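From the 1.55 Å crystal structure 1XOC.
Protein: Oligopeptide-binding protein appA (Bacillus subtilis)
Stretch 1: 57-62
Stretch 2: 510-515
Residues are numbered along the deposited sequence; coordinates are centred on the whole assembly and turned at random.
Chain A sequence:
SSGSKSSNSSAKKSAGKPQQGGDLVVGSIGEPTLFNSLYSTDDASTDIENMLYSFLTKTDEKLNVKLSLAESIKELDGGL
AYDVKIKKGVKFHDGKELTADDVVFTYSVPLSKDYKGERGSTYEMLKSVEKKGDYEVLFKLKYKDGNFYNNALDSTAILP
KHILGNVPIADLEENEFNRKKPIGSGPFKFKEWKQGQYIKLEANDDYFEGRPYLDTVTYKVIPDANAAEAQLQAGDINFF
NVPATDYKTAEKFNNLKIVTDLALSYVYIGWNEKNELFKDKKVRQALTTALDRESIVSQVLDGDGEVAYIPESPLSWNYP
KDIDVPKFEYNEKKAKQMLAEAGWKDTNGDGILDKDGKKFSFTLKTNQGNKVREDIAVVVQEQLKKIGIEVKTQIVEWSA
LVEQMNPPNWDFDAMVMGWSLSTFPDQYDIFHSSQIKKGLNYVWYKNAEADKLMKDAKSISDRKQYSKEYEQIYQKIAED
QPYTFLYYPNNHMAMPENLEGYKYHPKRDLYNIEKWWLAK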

# COMPACT_ATOMS: atom_id res chain seq x y z
N THR A 57 6.72 16.07 -5.94
CA THR A 57 5.28 16.32 -6.12
C THR A 57 4.49 15.67 -5.01
O THR A 57 5.05 14.88 -4.23
CB THR A 57 4.75 15.76 -7.44
OG1 THR A 57 5.01 14.34 -7.46
CG2 THR A 57 5.38 16.46 -8.65
N LYS A 58 3.20 15.93 -4.95
CA LYS A 58 2.30 15.40 -3.95
C LYS A 58 0.94 15.25 -4.59
O LYS A 58 0.48 16.16 -5.28
CB LYS A 58 2.23 16.38 -2.77
CG LYS A 58 1.34 16.01 -1.64
CD LYS A 58 1.28 17.18 -0.62
CE LYS A 58 2.36 17.12 0.43
NZ LYS A 58 2.32 18.33 1.35
N THR A 59 0.29 14.11 -4.40
CA THR A 59 -1.04 13.89 -4.93
C THR A 59 -2.05 14.27 -3.87
O THR A 59 -1.98 13.79 -2.71
CB THR A 59 -1.21 12.45 -5.46
OG1 THR A 59 -0.35 12.27 -6.60
CG2 THR A 59 -2.61 12.15 -5.86
N ASP A 60 -2.94 15.19 -4.23
CA ASP A 60 -3.85 15.75 -3.26
C ASP A 60 -5.10 14.90 -3.04
O ASP A 60 -5.22 13.79 -3.60
CB ASP A 60 -4.16 17.21 -3.60
CG ASP A 60 -5.09 17.36 -4.74
OD1 ASP A 60 -5.63 16.34 -5.22
OD2 ASP A 60 -5.34 18.52 -5.19
N GLU A 61 -5.98 15.38 -2.18
CA GLU A 61 -7.17 14.61 -1.79
C GLU A 61 -8.16 14.35 -2.93
O GLU A 61 -9.02 13.46 -2.81
CB GLU A 61 -7.88 15.25 -0.60
CG GLU A 61 -8.64 16.52 -0.89
CD GLU A 61 -7.77 17.77 -1.03
OE1 GLU A 61 -8.37 18.84 -1.24
OE2 GLU A 61 -6.52 17.71 -0.93
N LYS A 62 -8.04 15.10 -4.02
CA LYS A 62 -8.80 14.84 -5.26
C LYS A 62 -8.02 13.99 -6.27
O LYS A 62 -8.50 13.71 -7.36
CB LYS A 62 -9.24 16.16 -5.89
CG LYS A 62 -9.91 17.10 -4.91
CD LYS A 62 -10.77 18.12 -5.63
CE LYS A 62 -12.16 17.56 -6.01
NZ LYS A 62 -12.97 18.44 -6.96
N LEU A 510 -2.60 10.49 7.07
CA LEU A 510 -2.03 11.66 7.72
C LEU A 510 -1.68 12.74 6.68
O LEU A 510 -0.81 13.57 6.91
CB LEU A 510 -0.80 11.26 8.53
CG LEU A 510 -1.04 10.12 9.55
CD1 LEU A 510 0.21 9.76 10.35
CD2 LEU A 510 -2.18 10.48 10.51
N TYR A 511 -2.42 12.78 5.58
CA TYR A 511 -2.16 13.77 4.55
C TYR A 511 -2.15 15.18 5.14
O TYR A 511 -3.10 15.59 5.77
CB TYR A 511 -3.22 13.69 3.45
CG TYR A 511 -3.07 14.74 2.35
CD1 TYR A 511 -2.01 14.68 1.45
CD2 TYR A 511 -3.97 15.77 2.22
CE1 TYR A 511 -1.88 15.64 0.42
CE2 TYR A 511 -3.82 16.73 1.23
CZ TYR A 511 -2.76 16.64 0.35
OH TYR A 511 -2.57 17.58 -0.64
N ASN A 512 -1.08 15.92 4.87
CA ASN A 512 -0.97 17.34 5.25
C ASN A 512 -1.18 17.60 6.75
O ASN A 512 -1.67 18.66 7.16
CB ASN A 512 -1.84 18.22 4.37
CG ASN A 512 -1.12 18.67 3.13
OD1 ASN A 512 -0.04 18.15 2.77
ND2 ASN A 512 -1.72 19.62 2.43
N ILE A 513 -0.75 16.64 7.55
CA ILE A 513 -0.78 16.72 9.02
C ILE A 513 -0.09 17.99 9.54
O ILE A 513 -0.50 18.53 10.59
CB ILE A 513 -0.25 15.41 9.68
CG1 ILE A 513 -0.40 15.50 11.21
CG2 ILE A 513 1.17 15.06 9.23
CD1 ILE A 513 -0.30 14.16 11.88
N GLU A 514 0.89 18.50 8.79
CA GLU A 514 1.53 19.79 9.14
C GLU A 514 0.59 20.98 9.11
O GLU A 514 0.93 22.05 9.63
CB GLU A 514 2.74 20.03 8.25
CG GLU A 514 2.47 20.05 6.77
CD GLU A 514 2.52 18.67 6.05
OE1 GLU A 514 2.32 17.57 6.65
OE2 GLU A 514 2.77 18.71 4.84
N LYS A 515 -0.59 20.82 8.49
CA LYS A 515 -1.55 21.89 8.40
C LYS A 515 -2.71 21.75 9.38
O LYS A 515 -3.58 22.61 9.44
CB LYS A 515 -2.17 21.94 6.99
CG LYS A 515 -1.21 21.93 5.80
CD LYS A 515 -0.21 23.03 5.83
CE LYS A 515 0.79 22.85 4.70
NZ LYS A 515 1.89 23.86 4.76
O HOH W 1 3.90 20.25 3.02
O HOH W 2 3.23 16.53 3.44
O HOH W 3 -4.27 19.57 -0.79

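A strand, Thr59 the last of its residues here, runs into a loop and meets a type II turn, Leu510 to Ile513, that leads into a 3-10 segment. The touching parts run 111° apart, and even the nearest CA atoms, those of Glu61 and Tyr511, are 8.1 Å apart, so side chains must bridge the gap. The turn is held by Ile513 N to Leu510 O at 3.1 Å; Asn512 takes its left-handed position, phi 55° and psi 34°, and its CA-to-CB bond points toward the other stretch.

Lys58 reaches across with all its torsions t except chi3, which is m. Its NZ donates to Asn512 OD1 at 2.8 Å and makes a longer salt bridge to Glu514 OE2 at 3.5 Å. Two waters reinforce that bridge, each accepting from Lys58 NZ and donating to Glu514 OE2, so the charges are joined both directly and through solvent.

The lysine's aliphatic part serves too: Lys58 CD packs 3.7 Å from Tyr511 CE1. Tyr511 gives the contact its largest covered area, lying against Thr59 O, 3.6 Å from Tyr511 CE1, and placing its OH 3.4 Å from Asp60 CB. Glu61 OE2 approaches Tyr511 CE2 at 3.6 Å, while a third water links that carboxylate to the tyrosine hydroxyl. The rule is economical: one long amine and one broad ring span separated backbones, with water adding to the Lys58-Glu514 bridge and joining Glu61 to Tyr511.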